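Local coordinates for gamma-hexachlorocyclohexane dehydrochlorinase (Novosphingobium barchaimii LL02, PDB 5KVB) that catalyses the stepwise 1,2-anti dehydrochlorination of gamma-hexachlorocyclohexane (lindane) to a tetrachlorocyclohexadiene by way of gamma-pentachlorocyclohexene, at the interface of chains A and B. Coordinates in Å, arbitrary orientation; residue numbers count along the deposited sequence, not the author numbering. Chains: chain A/B, Gamma-hexachlorocyclohexane dehydrochlorinase.

Contact 1: the interface of chains A and B. Residues chain A 11, 14-15, 18, 22; chain B 13-14, 17.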
# COMPACT_ATOMS: atom_id res chain seq x y z
N LEU A 11 13.48 -20.80 -1.88
CA LEU A 11 12.72 -20.65 -3.11
C LEU A 11 11.25 -20.97 -2.86
O LEU A 11 10.37 -20.19 -3.22
CB LEU A 11 13.28 -21.53 -4.23
CG LEU A 11 12.56 -21.41 -5.57
CD1 LEU A 11 12.53 -19.96 -6.07
CD2 LEU A 11 13.18 -22.33 -6.62
N LEU A 14 9.61 -18.18 -0.78
CA LEU A 14 9.34 -16.97 -1.56
C LEU A 14 8.17 -17.19 -2.54
O LEU A 14 7.32 -16.32 -2.70
CB LEU A 14 10.60 -16.53 -2.31
CG LEU A 14 11.73 -16.05 -1.41
CD1 LEU A 14 13.01 -15.89 -2.21
CD2 LEU A 14 11.36 -14.72 -0.75
N ALA A 15 8.11 -18.37 -3.16
CA ALA A 15 7.00 -18.66 -4.07
C ALA A 15 5.67 -18.72 -3.32
O ALA A 15 4.64 -18.21 -3.81
CB ALA A 15 7.26 -19.98 -4.81
N ALA A 18 4.53 -15.16 -2.49
CA ALA A 18 3.98 -14.50 -3.67
C ALA A 18 2.56 -14.98 -3.97
O ALA A 18 1.67 -14.18 -4.28
CB ALA A 18 4.90 -14.72 -4.87
N ASP A 22 -0.85 -12.60 -3.74
CA ASP A 22 -1.83 -12.55 -4.83
C ASP A 22 -3.25 -12.94 -4.37
O ASP A 22 -4.22 -12.29 -4.77
CB ASP A 22 -1.40 -13.45 -6.00
CG ASP A 22 -0.21 -12.91 -6.80
OD1 ASP A 22 0.16 -11.74 -6.64
OD2 ASP A 22 0.34 -13.70 -7.60
N ARG B 13 10.45 -16.24 -12.52
CA ARG B 13 9.15 -15.60 -12.32
C ARG B 13 9.19 -14.62 -11.14
O ARG B 13 8.68 -13.49 -11.23
CB ARG B 13 8.07 -16.66 -12.09
CG ARG B 13 6.66 -16.12 -12.08
CD ARG B 13 5.63 -17.25 -12.04
NE ARG B 13 5.87 -18.15 -10.92
CZ ARG B 13 5.39 -17.97 -9.69
NH1 ARG B 13 4.63 -16.92 -9.42
NH2 ARG B 13 5.67 -18.85 -8.73
N LEU B 14 9.82 -15.03 -10.04
CA LEU B 14 9.92 -14.16 -8.87
C LEU B 14 10.82 -12.96 -9.16
O LEU B 14 10.50 -11.83 -8.76
CB LEU B 14 10.42 -14.95 -7.67
CG LEU B 14 9.45 -16.02 -7.15
CD1 LEU B 14 10.15 -16.91 -6.14
CD2 LEU B 14 8.22 -15.36 -6.53
N ARG B 17 8.78 -10.54 -11.34
CA ARG B 17 7.80 -9.81 -10.53
C ARG B 17 8.46 -8.70 -9.72
O ARG B 17 7.92 -7.60 -9.64
CB ARG B 17 7.04 -10.78 -9.60
CG ARG B 17 6.06 -11.71 -10.33
CD ARG B 17 5.54 -12.84 -9.45
NE ARG B 17 4.89 -12.37 -8.22
CZ ARG B 17 3.61 -12.51 -7.91
NH1 ARG B 17 2.77 -13.10 -8.77
NH2 ARG B 17 3.16 -12.07 -6.74
O HOH W 1 4.07 -18.18 -6.53
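The guanidinium of B:Arg17 presents its end to the carboxylate of A:Asp22, whose CG lies at the guanidinium edge and in its plane, while the two flat groups are twisted 47° against each other. That twist makes the two bonds unlike. NH1 meets OD2 of A:Asp22 at 2.8 Å on the syn lone pair, whereas NH2 reaches OD1 of A:Asp22 at 3.0 Å from above the carboxylate plane. The arginine chain bends at its third torsion (chi3 56°), which turns the guanidinium toward helix 10-33 of chain A, with CZ passing 4.0 Å from CB of A:Ala18. A leucine in place of B:Arg17 would probably leave the A:Asp22 carboxylate without this paired, charged grip and weaken the junction of the two N-terminal helices. Beside the salt bridge, B:Leu14 forms the apolar part of this helix-helix contact. Its CD2 packs 3.8 Å from CB of A:Ala18, and its CD1 touches both CD1 of A:Leu11 and CB of A:Leu14. The small side chains of A:Ala15 and A:Ala18 probably allow this close approach. B:Arg13, poorly ordered, has water 1 at its guanidinium edge, and the same water lies 2.8 Å from the backbone O of A:Ala15.

Contact 2: the interface of chains A and B. Residues chain A 22, 26, 29, 38; chain B 84, 86, 98.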
# COMPACT_ATOMS: atom_id res chain seq x y z
N ASP A 22 -0.85 -12.60 -3.74
CA ASP A 22 -1.83 -12.55 -4.83
C ASP A 22 -3.25 -12.94 -4.37
O ASP A 22 -4.22 -12.29 -4.77
CB ASP A 22 -1.40 -13.45 -6.00
CG ASP A 22 -0.21 -12.91 -6.80
OD1 ASP A 22 0.16 -11.74 -6.64
OD2 ASP A 22 0.34 -13.70 -7.60
N ASP A 26 -6.35 -10.36 -4.52
CA ASP A 26 -7.50 -10.84 -5.30
C ASP A 26 -8.81 -10.71 -4.49
O ASP A 26 -9.86 -10.43 -5.07
CB ASP A 26 -7.31 -12.29 -5.76
CG ASP A 26 -6.42 -12.42 -6.99
OD1 ASP A 26 -6.11 -11.39 -7.62
OD2 ASP A 26 -6.04 -13.57 -7.34
N ILE A 29 -9.57 -6.81 -4.72
CA ILE A 29 -9.95 -6.46 -6.09
C ILE A 29 -11.30 -7.09 -6.48
O ILE A 29 -12.16 -6.44 -7.07
CB ILE A 29 -8.84 -6.89 -7.09
CG1 ILE A 29 -7.55 -6.10 -6.86
CG2 ILE A 29 -9.28 -6.70 -8.54
CD1 ILE A 29 -6.31 -6.76 -7.45
N ARG A 38 -12.91 -13.89 -9.93
CA ARG A 38 -11.70 -13.66 -9.16
C ARG A 38 -11.96 -13.93 -7.68
O ARG A 38 -11.17 -14.60 -7.02
CB ARG A 38 -11.19 -12.22 -9.36
CG ARG A 38 -9.92 -11.91 -8.55
CD ARG A 38 -9.46 -10.44 -8.67
NE ARG A 38 -9.25 -10.03 -10.06
CZ ARG A 38 -8.08 -10.08 -10.70
NH1 ARG A 38 -6.99 -10.52 -10.09
NH2 ARG A 38 -8.00 -9.67 -11.96
N ASN B 84 -2.20 -2.81 -3.93
CA ASN B 84 -2.90 -3.90 -4.62
C ASN B 84 -2.37 -4.19 -6.03
O ASN B 84 -3.13 -4.63 -6.88
CB ASN B 84 -4.42 -3.61 -4.74
CG ASN B 84 -5.08 -3.17 -3.42
OD1 ASN B 84 -4.58 -3.41 -2.32
ND2 ASN B 84 -6.23 -2.53 -3.56
N ARG B 86 -1.30 -6.11 -8.93
CA ARG B 86 -1.53 -7.51 -9.26
C ARG B 86 -1.05 -7.78 -10.69
O ARG B 86 -1.51 -7.12 -11.63
CB ARG B 86 -3.01 -7.84 -9.09
CG ARG B 86 -3.42 -9.26 -9.43
CD ARG B 86 -2.77 -10.28 -8.52
NE ARG B 86 -3.48 -11.55 -8.55
CZ ARG B 86 -3.16 -12.59 -9.31
NH1 ARG B 86 -2.11 -12.54 -10.13
NH2 ARG B 86 -3.88 -13.71 -9.24
N ILE B 98 -2.50 -4.47 -12.84
CA ILE B 98 -3.56 -3.58 -12.39
C ILE B 98 -3.19 -3.13 -10.97
O ILE B 98 -2.66 -3.91 -10.19
CB ILE B 98 -4.97 -4.25 -12.40
CG1 ILE B 98 -5.00 -5.49 -11.50
CG2 ILE B 98 -5.38 -4.59 -13.85
CD1 ILE B 98 -6.37 -6.17 -11.41
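Salt bridges from B:Arg86, on strand 77-89 of chain B, to helix 10-33 of chain A dominate this strand-on-helix contact. The guanidinium grips A:Asp26 side-on, one nitrogen to each carboxylate oxygen. NH2 donates to OD2 of A:Asp26 at 2.9 Å, nearly straight and on the syn lone pair, while NE reaches OD1 of A:Asp26 at 2.8 Å from above the carboxylate plane. Within chain A, NH1 of A:Arg38 donates to the same OD1 of A:Asp26 at 2.8 Å, from the opposite face, so this oxygen is clamped between two arginines and the carboxylate is probably kept from turning. Such a setting is likely to stabilise its negative charge. By stacking, the A:Asp22 carboxylate lies parallel to the B:Arg86 guanidinium, the planes 3° apart, and its CB sits over the centre of one guanidinium face; OD2 of A:Asp22 is 3.7 Å from NH1 of B:Arg86, a longer electrostatic contact. A bend at chi2 (63°) carries the B:Arg86 chain into this place between the two aspartates. Apolar contacts complete the patch: CD1 of A:Ile29 rests 3.8 Å from CB of B:Arg86, and CD1 of B:Ile98 lies 4.0 Å from that same A:Ile29 CD1.

Contact 3: the interface of chains A and B. Residues chain A 79, 81, 104; chain B 100-102, 115, 117-118, 142.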
# COMPACT_ATOMS: atom_id res chain seq x y z
N ILE A 79 -13.76 1.46 -2.54
CA ILE A 79 -12.41 1.04 -2.91
C ILE A 79 -11.67 0.69 -1.63
O ILE A 79 -11.76 1.39 -0.62
CB ILE A 79 -11.67 2.16 -3.71
CG1 ILE A 79 -10.25 1.74 -4.09
CG2 ILE A 79 -11.63 3.48 -2.95
CD1 ILE A 79 -10.15 0.51 -5.00
N TYR A 81 -7.93 -0.09 -0.13
CA TYR A 81 -6.48 -0.02 -0.29
C TYR A 81 -5.79 -0.89 0.77
O TYR A 81 -5.82 -0.57 1.96
CB TYR A 81 -6.00 1.44 -0.18
CG TYR A 81 -6.60 2.38 -1.21
CD1 TYR A 81 -6.15 2.38 -2.52
CD2 TYR A 81 -7.60 3.29 -0.85
CE1 TYR A 81 -6.69 3.25 -3.47
CE2 TYR A 81 -8.15 4.15 -1.79
CZ TYR A 81 -7.69 4.13 -3.10
OH TYR A 81 -8.22 4.98 -4.04
N LEU A 104 -12.57 3.62 1.19
CA LEU A 104 -13.36 4.83 0.92
C LEU A 104 -14.59 4.41 0.16
O LEU A 104 -14.49 3.62 -0.78
CB LEU A 104 -12.56 5.84 0.11
CG LEU A 104 -11.20 6.24 0.67
CD1 LEU A 104 -10.49 7.21 -0.27
CD2 LEU A 104 -11.33 6.82 2.09
N ASP B 100 -4.29 -0.08 -7.66
CA ASP B 100 -5.20 0.93 -7.12
C ASP B 100 -4.39 2.03 -6.47
O ASP B 100 -3.57 1.76 -5.59
CB ASP B 100 -6.18 0.30 -6.13
CG ASP B 100 -7.02 -0.78 -6.79
OD1 ASP B 100 -7.59 -0.49 -7.86
OD2 ASP B 100 -7.08 -1.91 -6.26
N VAL B 101 -4.62 3.26 -6.90
CA VAL B 101 -3.80 4.39 -6.45
C VAL B 101 -4.65 5.45 -5.77
O VAL B 101 -5.70 5.86 -6.28
CB VAL B 101 -3.02 5.01 -7.65
CG1 VAL B 101 -2.15 6.19 -7.19
CG2 VAL B 101 -2.19 3.94 -8.36
N LEU B 102 -4.21 5.88 -4.58
CA LEU B 102 -4.85 6.97 -3.84
C LEU B 102 -3.95 8.19 -3.94
O LEU B 102 -2.77 8.14 -3.56
CB LEU B 102 -5.08 6.58 -2.38
CG LEU B 102 -5.62 7.68 -1.46
CD1 LEU B 102 -7.01 8.16 -1.90
CD2 LEU B 102 -5.63 7.17 -0.01
N LEU B 115 -8.81 14.82 -3.46
CA LEU B 115 -8.56 13.38 -3.30
C LEU B 115 -8.95 12.68 -4.59
O LEU B 115 -10.07 12.84 -5.09
CB LEU B 115 -9.37 12.81 -2.13
CG LEU B 115 -9.17 11.33 -1.76
CD1 LEU B 115 -9.38 11.11 -0.26
CD2 LEU B 115 -10.10 10.41 -2.55
N ALA B 117 -9.10 8.85 -6.49
CA ALA B 117 -8.98 7.40 -6.50
C ALA B 117 -8.86 6.95 -7.94
O ALA B 117 -9.77 7.19 -8.74
CB ALA B 117 -10.18 6.75 -5.82
N ALA B 118 -7.74 6.31 -8.28
CA ALA B 118 -7.48 5.92 -9.67
C ALA B 118 -7.15 4.44 -9.79
O ALA B 118 -6.69 3.81 -8.83
CB ALA B 118 -6.35 6.75 -10.24
N TYR B 142 -12.65 8.47 -8.61
CA TYR B 142 -13.01 9.63 -7.78
C TYR B 142 -12.08 10.79 -8.10
O TYR B 142 -10.87 10.63 -8.14
CB TYR B 142 -12.89 9.34 -6.27
CG TYR B 142 -13.75 8.27 -5.64
CD1 TYR B 142 -14.96 7.88 -6.20
CD2 TYR B 142 -13.36 7.68 -4.44
CE1 TYR B 142 -15.74 6.91 -5.60
CE2 TYR B 142 -14.12 6.72 -3.83
CZ TYR B 142 -15.32 6.34 -4.41
OH TYR B 142 -16.11 5.38 -3.81
O HOH W 2 -8.30 3.59 -6.42
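A:Tyr81 reaches across the interface to the sheet of chain B, a chi1 of -59°, CG beside the backbone N, sending its ring over B:Leu102. From CB the ring runs across strand 94-107 of chain B, at about a right angle to the B:Leu102 side chain. CD1 comes near the backbone O of B:Asp100, and CE1 passes the peptide between B:Val101 and B:Leu102, with the carbonyl carbon of B:Asp100 at the ring edge and in its plane. CZ meets CB of B:Leu102 at 3.6 Å; this methylene lies over one face, displaced toward the rim, as a CH-pi contact. The opposite face is covered by CG1 of A:Ile79 from the same chain, so the ring is sandwiched between aliphatic groups. At the tip, the phenol OH lies beside CB of B:Ala117 and pairs at 2.8 Å with water 2, which in turn lies 2.9 Å from the backbone O of B:Ala118. A valine in place of A:Tyr81 would probably open a gap beside B:Leu102 and B:Ala117 and leave the water without its phenol partner. Around the ring, CD1 of A:Ile79 packs 3.8 Å from the carboxylate carbon CG of B:Asp100 while its CG2 lies 4.2 Å from CE2 of B:Tyr142, and A:Leu104 meets B:Leu115 tip to tip, CD1 to CD2 at 3.9 Å. The patch thus lies where strands 77-89 and 94-107 of chain A face strands 94-107, 113-127 and 142-145 of chain B.

Contact 4: the interface of chains A and B. Residues chain A 80-83; chain B 83-84, 100, 102.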
# COMPACT_ATOMS: atom_id res chain seq x y z
N HIS A 80 -10.96 -0.45 -1.65
CA HIS A 80 -10.16 -0.91 -0.51
C HIS A 80 -8.69 -0.89 -0.86
O HIS A 80 -8.26 -1.61 -1.77
CB HIS A 80 -10.53 -2.35 -0.11
CG HIS A 80 -11.88 -2.49 0.51
ND1 HIS A 80 -13.05 -2.44 -0.23
CD2 HIS A 80 -12.26 -2.75 1.79
CE1 HIS A 80 -14.08 -2.62 0.57
NE2 HIS A 80 -13.63 -2.81 1.80
N TYR A 81 -7.93 -0.09 -0.13
CA TYR A 81 -6.48 -0.02 -0.29
C TYR A 81 -5.79 -0.89 0.77
O TYR A 81 -5.82 -0.57 1.96
CB TYR A 81 -6.00 1.44 -0.18
CG TYR A 81 -6.60 2.38 -1.21
CD1 TYR A 81 -6.15 2.38 -2.52
CD2 TYR A 81 -7.60 3.29 -0.85
CE1 TYR A 81 -6.69 3.25 -3.47
CE2 TYR A 81 -8.15 4.15 -1.79
CZ TYR A 81 -7.69 4.13 -3.10
OH TYR A 81 -8.22 4.98 -4.04
N GLY A 82 -5.15 -1.98 0.33
CA GLY A 82 -4.48 -2.88 1.26
C GLY A 82 -3.01 -2.54 1.42
O GLY A 82 -2.31 -2.34 0.42
N THR A 83 -2.55 -2.44 2.66
CA THR A 83 -1.13 -2.18 2.95
C THR A 83 -0.62 -3.05 4.10
O THR A 83 -1.40 -3.66 4.84
CB THR A 83 -0.88 -0.70 3.33
OG1 THR A 83 -1.47 -0.44 4.61
CG2 THR A 83 -1.45 0.25 2.28
N THR B 83 -1.29 0.75 -4.16
CA THR B 83 -1.60 -0.50 -3.45
C THR B 83 -2.18 -1.56 -4.40
O THR B 83 -2.57 -1.26 -5.53
CB THR B 83 -2.63 -0.29 -2.31
OG1 THR B 83 -3.91 0.02 -2.89
CG2 THR B 83 -2.19 0.83 -1.37
N ASN B 84 -2.20 -2.81 -3.93
CA ASN B 84 -2.90 -3.90 -4.62
C ASN B 84 -2.37 -4.19 -6.03
O ASN B 84 -3.13 -4.63 -6.88
CB ASN B 84 -4.42 -3.61 -4.74
CG ASN B 84 -5.08 -3.17 -3.42
OD1 ASN B 84 -4.58 -3.41 -2.32
ND2 ASN B 84 -6.23 -2.53 -3.56
N ASP B 100 -4.29 -0.08 -7.66
CA ASP B 100 -5.20 0.93 -7.12
C ASP B 100 -4.39 2.03 -6.47
O ASP B 100 -3.57 1.76 -5.59
CB ASP B 100 -6.18 0.30 -6.13
CG ASP B 100 -7.02 -0.78 -6.79
OD1 ASP B 100 -7.59 -0.49 -7.86
OD2 ASP B 100 -7.08 -1.91 -6.26
N LEU B 102 -4.21 5.88 -4.58
CA LEU B 102 -4.85 6.97 -3.84
C LEU B 102 -3.95 8.19 -3.94
O LEU B 102 -2.77 8.14 -3.56
CB LEU B 102 -5.08 6.58 -2.38
CG LEU B 102 -5.62 7.68 -1.46
CD1 LEU B 102 -7.01 8.16 -1.90
CD2 LEU B 102 -5.63 7.17 -0.01
O HOH W 3 -0.82 -3.51 -1.47
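B:Asn84 holds its amide against the backbone of A:His80 and A:Gly82, two residues of strand 77-89 in chain A, and uses both ends of the group. A chi1 of -49° sets this amide beside its own backbone N, facing that strand. ND2 donates to the backbone O of A:His80 at 2.9 Å, in the carbonyl plane, while OD1 accepts from the backbone N of A:Gly82 at 3.1 Å. The amide's orientation is secured from within chain B: ND2 also donates almost straight (172°) to OD2 of B:Asp100 at 2.9 Å, on the anti lone pair. With both ND2 partners close to the amide plane, a flip of the group would probably be disfavoured. As A:His80 is the probable proton acceptor of catalysis, this link may help hold the backbone of a catalytic residue from the neighbouring chain. B:Thr83 crosses A:Tyr81 at about a right angle, bringing OG1 in plane to the ring edge, 3.3 Å from CD1 of A:Tyr81. The same hydroxyl donates to the backbone O of B:Asp100, from above the carbonyl plane. The A:Thr83 and B:Thr83 side chains cross obliquely, their CG2 methyls 3.8 Å apart. Water 3 joins the two backbones, 2.7 Å from O of A:Gly82 and 2.9 Å from N of B:Asn84.

The four contacts follow one another along a single A-B interface. Contacts 1 and 2, about 15 Å apart between C-alpha centres, share A:Asp22 on helix 10-33; contacts 2 and 4, about 10 Å apart, share B:Asn84. Contacts 3 and 4 are only about 7 Å apart and have A:Tyr81, B:Asp100 and B:Leu102 in common, whereas contacts 1 and 3 lie about 26 Å from each other. The A-B interface of the deposited three-copy assembly is not an exact two-fold and may be the biological one. Contact 4 is centred about 7 Å from the probable catalytic A:Asp32, so subunit packing may help shape the active site.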